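Local coordinates for protein fructuronate-tagaturonate epimerase UxaE from Cohnella laeviribosi in complex with 1 glycerol (Cohnella laeviribosi, PDB 6IL9) that interconverts the hexuronates D-fructuronate and D-tagaturonate by epimerisation, probably with the help of a zinc ion held at the mouth of a TIM barrel, at residues 268-273 with 299-304; 339-344 with 364-369; 179-184 with 248-253. All coordinates share one frame; numbering follows the deposited sequence.

Interaction 1 (268-273 with 299-304); sequences FEISID and FSMAPR. With ZN (zinc ion), chain C.
E269 and S300 sit side by side, their side chains on the same face of two adjacent parallel strands of the TIM barrel, and the hydroxyl OG of S300 donates to OE2 of E269 at 2.6 Å. The serine reaches the anti lone pair of that oxygen, the one turned away from OE1. CG of E269 lies anti to the backbone N (chi1 169°), beside S300 OG, and the extended chain beyond it sets OE2 against that hydroxyl. OE2 is also bonded to S341 OG, while OE1 is hydrogen-bonded to H343 NE2 and forms a salt bridge with K366 NZ, so both oxygens of this buried acid are satisfied.

The backbone is paired in the usual parallel alternation: I270 N donates to S300 O at 3.0 Å, and A302 N returns a bond to I270 O at 2.8 Å. I272 N to A302 O (3.0 Å) extends the pairing toward the C-terminal ends. At the other end F268 O accepts from F299 N at 2.8 Å and only weakly from S300 N. On the opposite face of the sheet, I270 CG2 packs on M301 SD at 3.9 Å, apolar groups suited to the layer beneath helix 281-293.

Past the strand end, D273 binds zinc through OD2 at 2.4 Å, and S271 OG donates to its OD1 at 2.7 Å, which should steady the carboxylate's rotation. H161, H343 and a water bind the same zinc. The small A302 packs near D273 OD1. The chemistry thus implies two shells: D273 holds the metal directly, and E269, hydrogen-bonded to the zinc ligand H343, probably helps to orient it from the second shell.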
loop_
_atom_site.group_PDB
_atom_site.type_symbol
_atom_site.label_atom_id
_atom_site.label_comp_id
_atom_site.label_asym_id
_atom_site.label_seq_id
_atom_site.Cartn_x
_atom_site.Cartn_y
_atom_site.Cartn_z
ATOM N N PHE A 268 10.207 -9.266 -3.486
ATOM C CA PHE A 268 11.083 -8.443 -2.659
ATOM C C PHE A 268 11.183 -7.067 -3.298
ATOM O O PHE A 268 11.726 -6.934 -4.396
ATOM C CB PHE A 268 12.445 -9.131 -2.567
ATOM C CG PHE A 268 13.450 -8.451 -1.674
ATOM C CD1 PHE A 268 13.114 -8.026 -0.400
ATOM C CD2 PHE A 268 14.769 -8.302 -2.110
ATOM C CE1 PHE A 268 14.073 -7.422 0.427
ATOM C CE2 PHE A 268 15.735 -7.707 -1.291
ATOM C CZ PHE A 268 15.382 -7.266 -0.022
ATOM N N GLU A 269 10.641 -6.041 -2.629
ATOM C CA GLU A 269 10.724 -4.669 -3.115
ATOM C C GLU A 269 11.786 -3.922 -2.329
ATOM O O GLU A 269 11.817 -3.999 -1.098
ATOM C CB GLU A 269 9.384 -3.934 -2.982
ATOM C CG GLU A 269 9.543 -2.436 -3.230
ATOM C CD GLU A 269 8.235 -1.711 -3.464
ATOM O OE1 GLU A 269 7.828 -0.942 -2.569
ATOM O OE2 GLU A 269 7.623 -1.885 -4.544
ATOM N N ILE A 270 12.661 -3.214 -3.032
ATOM C CA ILE A 270 13.664 -2.375 -2.391
ATOM C C ILE A 270 13.173 -0.937 -2.462
ATOM O O ILE A 270 12.893 -0.418 -3.548
ATOM C CB ILE A 270 15.039 -2.544 -3.047
ATOM C CG1 ILE A 270 15.551 -3.959 -2.766
ATOM C CG2 ILE A 270 16.005 -1.500 -2.496
ATOM C CD1 ILE A 270 16.538 -4.454 -3.775
ATOM N N SER A 271 13.061 -0.294 -1.306
ATOM C CA SER A 271 12.487 1.043 -1.217
ATOM C C SER A 271 13.562 2.017 -0.766
ATOM O O SER A 271 14.184 1.830 0.287
ATOM C CB SER A 271 11.281 1.049 -0.276
ATOM O OG SER A 271 11.078 2.318 0.321
ATOM N N ILE A 272 13.801 3.039 -1.582
ATOM C CA ILE A 272 14.669 4.144 -1.199
ATOM C C ILE A 272 13.957 5.441 -1.567
ATOM O O ILE A 272 14.599 6.432 -1.929
ATOM C CB ILE A 272 16.054 4.033 -1.867
ATOM C CG1 ILE A 272 15.919 3.878 -3.384
ATOM C CG2 ILE A 272 16.844 2.859 -1.289
ATOM C CD1 ILE A 272 17.224 3.738 -4.096
ATOM N N ASP A 273 12.621 5.443 -1.467
ATOM C CA ASP A 273 11.825 6.580 -1.914
ATOM C C ASP A 273 11.630 7.637 -0.838
ATOM O O ASP A 273 11.197 8.748 -1.161
ATOM C CB ASP A 273 10.454 6.118 -2.416
ATOM C CG ASP A 273 9.613 5.518 -1.327
ATOM O OD1 ASP A 273 9.838 4.334 -0.984
ATOM O OD2 ASP A 273 8.724 6.229 -0.818
ATOM N N PHE A 299 11.881 -7.945 -7.006
ATOM C CA PHE A 299 10.579 -7.751 -7.640
ATOM C C PHE A 299 10.458 -6.332 -8.171
ATOM O O PHE A 299 10.073 -6.118 -9.330
ATOM C CB PHE A 299 9.465 -8.069 -6.625
ATOM C CG PHE A 299 8.080 -7.578 -7.004
ATOM C CD1 PHE A 299 7.239 -8.352 -7.798
ATOM C CD2 PHE A 299 7.591 -6.379 -6.486
ATOM C CE1 PHE A 299 5.941 -7.913 -8.098
ATOM C CE2 PHE A 299 6.318 -5.932 -6.797
ATOM C CZ PHE A 299 5.489 -6.699 -7.599
ATOM N N SER A 300 10.839 -5.350 -7.354
ATOM C CA SER A 300 10.678 -3.960 -7.747
ATOM C C SER A 300 11.676 -3.093 -7.000
ATOM O O SER A 300 12.218 -3.482 -5.959
ATOM C CB SER A 300 9.243 -3.478 -7.489
ATOM O OG SER A 300 8.985 -3.496 -6.098
ATOM N N MET A 301 11.926 -1.916 -7.568
ATOM C CA MET A 301 12.771 -0.888 -6.978
ATOM C C MET A 301 11.955 0.390 -6.911
ATOM O O MET A 301 11.346 0.785 -7.907
ATOM C CB MET A 301 14.027 -0.659 -7.821
ATOM C CG MET A 301 14.950 0.411 -7.289
ATOM S SD MET A 301 16.228 -0.331 -6.258
ATOM C CE MET A 301 16.944 -1.522 -7.466
ATOM N N ALA A 302 11.933 1.023 -5.741
ATOM C CA ALA A 302 11.193 2.271 -5.576
ATOM C C ALA A 302 12.196 3.391 -5.380
ATOM O O ALA A 302 12.655 3.618 -4.253
ATOM C CB ALA A 302 10.234 2.197 -4.383
ATOM N N PRO A 303 12.603 4.089 -6.433
ATOM C CA PRO A 303 13.528 5.208 -6.258
ATOM C C PRO A 303 12.784 6.439 -5.761
ATOM O O PRO A 303 11.558 6.478 -5.702
ATOM C CB PRO A 303 14.101 5.424 -7.656
ATOM C CG PRO A 303 13.005 4.955 -8.571
ATOM C CD PRO A 303 12.256 3.875 -7.852
ATOM N N ARG A 304 13.561 7.434 -5.349
ATOM C CA ARG A 304 13.021 8.768 -5.120
ATOM C C ARG A 304 13.181 9.537 -6.425
ATOM O O ARG A 304 14.302 9.802 -6.868
ATOM C CB ARG A 304 13.721 9.491 -3.975
ATOM C CG ARG A 304 13.437 10.994 -4.036
ATOM C CD ARG A 304 13.168 11.591 -2.685
ATOM N NE ARG A 304 13.330 13.041 -2.715
ATOM C CZ ARG A 304 12.315 13.893 -2.753
ATOM N NH1 ARG A 304 11.072 13.430 -2.765
ATOM N NH2 ARG A 304 12.535 15.201 -2.783
HETATM ZN ZN ZN C . 7.403 4.625 0.374
HETATM O O HOH W 1 5.641 6.022 0.861
#

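Interaction 2 (339-344 with 364-369); sequences KLSIHS and HVKTAG. With ZN (zinc ion), chain C.
The last two strands of the eight-stranded TIM barrel, 339-342 and 363-367, lie side by side here, and the first of them is followed directly by the zinc ligand H343, at the C-terminal end of the barrel where active sites of this fold are found. Parallel pairing joins them: H364 N donates to L340 O at 3.0 Å, I342 N to H364 O at 2.8 Å, and K366 N to I342 O at 2.9 Å. S341 CA adds a CA-H...O contact to H364 O.

Inside the barrel, H343 and K366 run side by side and point the same way. CG of H343 is anti to the carbonyl carbon, beside the backbone N (chi1 -73°), which starts the ring on the course it shares with the lysine. K366 is extended beyond CG, and its CD lies over one face of the imidazole, 4.0 Å from the ring centroid and 19° off the normal, a CH-pi contact displaced toward the rim. CE comes nearer still to one ring atom, 3.4 Å from H343 NE2. A lysine suits this place because CD can lie over the ring while NZ travels on to a cluster of acids.

H343 uses its two nitrogens for different tasks: ND1 binds zinc at 2.3 Å, and NE2 is engaged by E269. S341 OG sits at the edge of the H364 ring, 3.6 Å from CD2. H364 ND1 is hydrogen-bonded to T93 OG1. On the outer face, I342 CG1 meets V365 CG2 at 3.9 Å, branched apolar side chains suited to the apolar outer side of the sheet, where I342 also meets F305 and F309.

With ND1 and NE2 both engaged, the H343 ring is limited in its rotation, and K366 lies on it through CD while its NZ is salt-bridged to D158, D160 and E269.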
loop_
_atom_site.group_PDB
_atom_site.type_symbol
_atom_site.label_atom_id
_atom_site.label_comp_id
_atom_site.label_asym_id
_atom_site.label_seq_id
_atom_site.Cartn_x
_atom_site.Cartn_y
_atom_site.Cartn_z
ATOM N N LYS A 339 10.686 -4.395 -11.714
ATOM C CA LYS A 339 9.770 -3.323 -12.094
ATOM C C LYS A 339 10.061 -2.061 -11.296
ATOM O O LYS A 339 10.502 -2.127 -10.149
ATOM C CB LYS A 339 8.309 -3.718 -11.833
ATOM C CG LYS A 339 7.921 -5.099 -12.309
ATOM C CD LYS A 339 6.414 -5.264 -12.271
ATOM C CE LYS A 339 5.850 -5.190 -10.868
ATOM N NZ LYS A 339 4.399 -5.619 -10.851
ATOM N N LEU A 340 9.745 -0.909 -11.887
ATOM C CA LEU A 340 9.703 0.323 -11.109
ATOM C C LEU A 340 8.488 0.330 -10.198
ATOM O O LEU A 340 7.391 -0.089 -10.588
ATOM C CB LEU A 340 9.642 1.539 -12.031
ATOM C CG LEU A 340 10.875 1.844 -12.862
ATOM C CD1 LEU A 340 10.609 3.134 -13.646
ATOM C CD2 LEU A 340 12.096 1.979 -11.978
ATOM N N SER A 341 8.686 0.825 -8.978
ATOM C CA SER A 341 7.621 0.966 -7.992
ATOM C C SER A 341 7.421 2.439 -7.672
ATOM O O SER A 341 8.389 3.148 -7.372
ATOM C CB SER A 341 7.962 0.191 -6.723
ATOM O OG SER A 341 6.881 0.257 -5.817
ATOM N N ILE A 342 6.171 2.891 -7.724
ATOM C CA ILE A 342 5.810 4.285 -7.472
ATOM C C ILE A 342 5.151 4.359 -6.104
ATOM O O ILE A 342 4.003 3.932 -5.943
ATOM C CB ILE A 342 4.859 4.834 -8.549
ATOM C CG1 ILE A 342 5.290 4.414 -9.960
ATOM C CG2 ILE A 342 4.724 6.352 -8.410
ATOM C CD1 ILE A 342 6.611 4.970 -10.399
ATOM N N HIS A 343 5.854 4.920 -5.123
ATOM C CA HIS A 343 5.264 5.150 -3.812
ATOM C C HIS A 343 4.581 6.512 -3.756
ATOM O O HIS A 343 4.795 7.374 -4.613
ATOM C CB HIS A 343 6.325 5.021 -2.726
ATOM C CG HIS A 343 6.735 3.603 -2.482
ATOM N ND1 HIS A 343 6.979 3.092 -1.227
ATOM C CD2 HIS A 343 6.892 2.567 -3.337
ATOM C CE1 HIS A 343 7.312 1.819 -1.319
ATOM N NE2 HIS A 343 7.273 1.478 -2.592
ATOM N N SER A 344 3.734 6.696 -2.734
ATOM C CA SER A 344 2.864 7.880 -2.664
ATOM C C SER A 344 2.178 8.109 -4.007
ATOM O O SER A 344 2.064 9.241 -4.489
ATOM C CB SER A 344 3.645 9.125 -2.242
ATOM O OG SER A 344 4.328 8.896 -1.028
ATOM N N HIS A 364 4.692 -1.321 -10.502
ATOM C CA HIS A 364 3.932 -1.349 -9.265
ATOM C C HIS A 364 3.646 0.090 -8.859
ATOM O O HIS A 364 4.548 0.929 -8.880
ATOM C CB HIS A 364 4.695 -2.065 -8.144
ATOM C CG HIS A 364 3.865 -2.291 -6.925
ATOM N ND1 HIS A 364 2.738 -3.081 -6.941
ATOM C CD2 HIS A 364 3.970 -1.809 -5.661
ATOM C CE1 HIS A 364 2.188 -3.090 -5.741
ATOM N NE2 HIS A 364 2.916 -2.327 -4.943
ATOM N N VAL A 365 2.394 0.371 -8.495
ATOM C CA VAL A 365 2.003 1.667 -7.946
ATOM C C VAL A 365 1.345 1.416 -6.599
ATOM O O VAL A 365 0.482 0.540 -6.493
ATOM C CB VAL A 365 1.045 2.414 -8.890
ATOM C CG1 VAL A 365 0.506 3.674 -8.217
ATOM C CG2 VAL A 365 1.749 2.761 -10.205
ATOM N N LYS A 366 1.742 2.179 -5.573
ATOM C CA LYS A 366 1.175 2.011 -4.235
ATOM C C LYS A 366 0.239 3.157 -3.881
ATOM O O LYS A 366 0.535 4.325 -4.156
ATOM C CB LYS A 366 2.265 1.918 -3.161
ATOM C CG LYS A 366 3.106 0.681 -3.264
ATOM C CD LYS A 366 3.752 0.337 -1.922
ATOM C CE LYS A 366 4.759 -0.778 -2.142
ATOM N NZ LYS A 366 5.383 -1.215 -0.864
ATOM N N THR A 367 -0.900 2.802 -3.290
ATOM C CA THR A 367 -1.849 3.732 -2.689
ATOM C C THR A 367 -2.202 3.243 -1.292
ATOM O O THR A 367 -2.057 2.056 -0.964
ATOM C CB THR A 367 -3.158 3.863 -3.495
ATOM O OG1 THR A 367 -3.972 2.699 -3.281
ATOM C CG2 THR A 367 -2.880 4.029 -4.982
ATOM N N ALA A 368 -2.691 4.173 -0.466
ATOM C CA ALA A 368 -3.268 3.799 0.824
ATOM C C ALA A 368 -4.175 4.913 1.335
ATOM O O ALA A 368 -5.395 4.737 1.421
ATOM C CB ALA A 368 -2.166 3.477 1.838
ATOM N N GLY A 369 -3.595 6.076 1.640
ATOM C CA GLY A 369 -4.369 7.141 2.257
ATOM C C GLY A 369 -5.494 7.685 1.395
ATOM O O GLY A 369 -6.491 8.193 1.920
HETATM ZN ZN ZN C . 7.403 4.625 0.374
HETATM O O HOH W 1 5.641 6.022 0.861
#

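Interaction 3 (179-184 with 248-253); sequences LTLDCS and IQFMIY
L181 sends CG anti to its backbone N (chi1 -173°), and F250 on the helix likewise holds CG anti to its own N; both CG atoms are thereby directed into the layer between strand 178-182 and helix 234-259, where the leucine's chi2 of 65° places CD1. This is the strand-to-helix layer of the TIM barrel: an inner strand packs against a helix of the outer shell, the two short axes 10.1 Å apart and running roughly antiparallel at 152°.

L181 and F250 lie aslant each other. CD1 of the leucine touches CE2 of the ring at 3.7 Å. A branched leucine suits the spot: CD1 meets the ring, and CD2 lies against both the ring and M251 CA on the helix backbone.

Just beyond the strand, C183 places SG beside both helix residues. The sulfur stands at the edge of the F250 ring, 5.3 Å from its centroid, in a sulfur-aromatic contact, while M251 CG lies 3.7 Å from it. M251 is extended beyond CG, and its CE also approaches the cysteine; the flexible, unbranched methionine fills the layer against I270 and L291.

On the barrel side D182 turns away from the helix. Its OD2 is bonded to the zinc ligand H161, and its OD1 accepts from S184 N at 2.9 Å, an Asx turn, and also from S184 OG at 2.8 Å.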
loop_
_atom_site.group_PDB
_atom_site.type_symbol
_atom_site.label_atom_id
_atom_site.label_comp_id
_atom_site.label_asym_id
_atom_site.label_seq_id
_atom_site.Cartn_x
_atom_site.Cartn_y
_atom_site.Cartn_z
ATOM N N LEU A 179 7.456 -8.228 0.320
ATOM C CA LEU A 179 8.179 -7.621 1.432
ATOM C C LEU A 179 8.891 -6.376 0.930
ATOM O O LEU A 179 9.748 -6.465 0.048
ATOM C CB LEU A 179 9.181 -8.604 2.051
ATOM C CG LEU A 179 8.632 -9.658 3.004
ATOM C CD1 LEU A 179 9.726 -10.150 3.941
ATOM C CD2 LEU A 179 7.472 -9.117 3.798
ATOM N N THR A 180 8.533 -5.219 1.487
ATOM C CA THR A 180 9.125 -3.943 1.109
ATOM C C THR A 180 10.197 -3.570 2.121
ATOM O O THR A 180 9.888 -3.334 3.290
ATOM C CB THR A 180 8.055 -2.849 1.054
ATOM O OG1 THR A 180 7.103 -3.184 0.034
ATOM C CG2 THR A 180 8.670 -1.487 0.757
ATOM N N LEU A 181 11.444 -3.505 1.672
ATOM C CA LEU A 181 12.569 -3.163 2.543
ATOM C C LEU A 181 12.862 -1.675 2.421
ATOM O O LEU A 181 13.385 -1.212 1.398
ATOM C CB LEU A 181 13.814 -3.981 2.198
ATOM C CG LEU A 181 14.967 -3.780 3.195
ATOM C CD1 LEU A 181 14.544 -4.305 4.553
ATOM C CD2 LEU A 181 16.231 -4.492 2.714
ATOM N N ASP A 182 12.545 -0.934 3.477
ATOM C CA ASP A 182 12.890 0.475 3.580
ATOM C C ASP A 182 14.371 0.590 3.913
ATOM O O ASP A 182 14.798 0.196 5.006
ATOM C CB ASP A 182 12.012 1.120 4.651
ATOM C CG ASP A 182 12.108 2.633 4.672
ATOM O OD1 ASP A 182 13.153 3.187 4.262
ATOM O OD2 ASP A 182 11.115 3.271 5.103
ATOM N N CYS A 183 15.155 1.134 2.974
ATOM C CA CYS A 183 16.595 1.305 3.143
ATOM C C CYS A 183 16.977 2.766 3.361
ATOM O O CYS A 183 18.146 3.130 3.199
ATOM C CB CYS A 183 17.342 0.731 1.937
ATOM S SG CYS A 183 17.012 -1.025 1.688
ATOM N N SER A 184 16.007 3.608 3.729
ATOM C CA SER A 184 16.272 5.037 3.873
ATOM C C SER A 184 17.241 5.328 5.011
ATOM O O SER A 184 18.035 6.270 4.920
ATOM C CB SER A 184 14.957 5.794 4.084
ATOM O OG SER A 184 14.374 5.483 5.342
ATOM N N ILE A 248 23.222 -0.928 0.125
ATOM C CA ILE A 248 23.367 -2.125 -0.706
ATOM C C ILE A 248 23.710 -3.327 0.158
ATOM O O ILE A 248 23.141 -4.414 0.001
ATOM C CB ILE A 248 24.439 -1.890 -1.783
ATOM C CG1 ILE A 248 23.964 -0.830 -2.780
ATOM C CG2 ILE A 248 24.808 -3.211 -2.500
ATOM C CD1 ILE A 248 25.088 -0.309 -3.669
ATOM N N GLN A 249 24.658 -3.151 1.082
ATOM C CA GLN A 249 25.029 -4.250 1.967
ATOM C C GLN A 249 23.836 -4.718 2.780
ATOM O O GLN A 249 23.675 -5.919 3.029
ATOM C CB GLN A 249 26.167 -3.815 2.887
ATOM C CG GLN A 249 27.446 -3.542 2.159
ATOM C CD GLN A 249 27.956 -4.765 1.439
ATOM O OE1 GLN A 249 28.179 -4.741 0.224
ATOM N NE2 GLN A 249 28.138 -5.853 2.183
ATOM N N PHE A 250 22.985 -3.776 3.189
ATOM C CA PHE A 250 21.799 -4.098 3.972
ATOM C C PHE A 250 20.783 -4.860 3.131
ATOM O O PHE A 250 20.168 -5.817 3.613
ATOM C CB PHE A 250 21.198 -2.804 4.535
ATOM C CG PHE A 250 19.955 -3.006 5.364
ATOM C CD1 PHE A 250 19.986 -3.774 6.523
ATOM C CD2 PHE A 250 18.763 -2.399 4.997
ATOM C CE1 PHE A 250 18.843 -3.951 7.290
ATOM C CE2 PHE A 250 17.612 -2.571 5.756
ATOM C CZ PHE A 250 17.651 -3.354 6.901
ATOM N N MET A 251 20.600 -4.448 1.872
ATOM C CA MET A 251 19.740 -5.186 0.951
ATOM C C MET A 251 20.190 -6.638 0.827
ATOM O O MET A 251 19.382 -7.569 0.934
ATOM C CB MET A 251 19.750 -4.509 -0.430
ATOM C CG MET A 251 19.178 -3.093 -0.498
ATOM S SD MET A 251 19.665 -2.163 -2.005
ATOM C CE MET A 251 19.349 -0.500 -1.422
ATOM N N ILE A 252 21.485 -6.845 0.584
ATOM C CA ILE A 252 22.003 -8.194 0.388
ATOM C C ILE A 252 21.818 -9.021 1.655
ATOM O O ILE A 252 21.421 -10.190 1.596
ATOM C CB ILE A 252 23.480 -8.141 -0.034
ATOM C CG1 ILE A 252 23.605 -7.476 -1.406
ATOM C CG2 ILE A 252 24.077 -9.545 -0.058
ATOM C CD1 ILE A 252 24.974 -6.862 -1.665
ATOM N N TYR A 253 22.114 -8.427 2.811
ATOM C CA TYR A 253 22.026 -9.135 4.087
ATOM C C TYR A 253 20.606 -9.619 4.351
ATOM O O TYR A 253 20.389 -10.772 4.747
ATOM C CB TYR A 253 22.504 -8.206 5.203
ATOM C CG TYR A 253 22.116 -8.606 6.613
ATOM C CD1 TYR A 253 22.800 -9.619 7.284
ATOM C CD2 TYR A 253 21.092 -7.942 7.287
ATOM C CE1 TYR A 253 22.462 -9.968 8.588
ATOM C CE2 TYR A 253 20.740 -8.290 8.588
ATOM C CZ TYR A 253 21.428 -9.305 9.229
ATOM O OH TYR A 253 21.090 -9.653 10.520
#

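Overall arrangement
All three contacts are buried and belong to one TIM barrel, but they sit in different layers. Interactions 1 and 2 each join neighbouring parallel strands, and strands 300-302 and 339-342 are themselves neighbours, so the two form a continuous arc of the wall. Both end at the same zinc and share its water. Interaction 3, about 17 Å from interaction 2 between centres, faces outward: strand to helix, without a cross-segment hydrogen bond. Its strand nevertheless borders 267-271, where E269 pairs by its backbone with L179 and L181, and T180 reaches K366. Interactions 1 and 2 thus combine a polar inner face with an apolar outer one, while interaction 3 is apolar and sulfur packing across its segments.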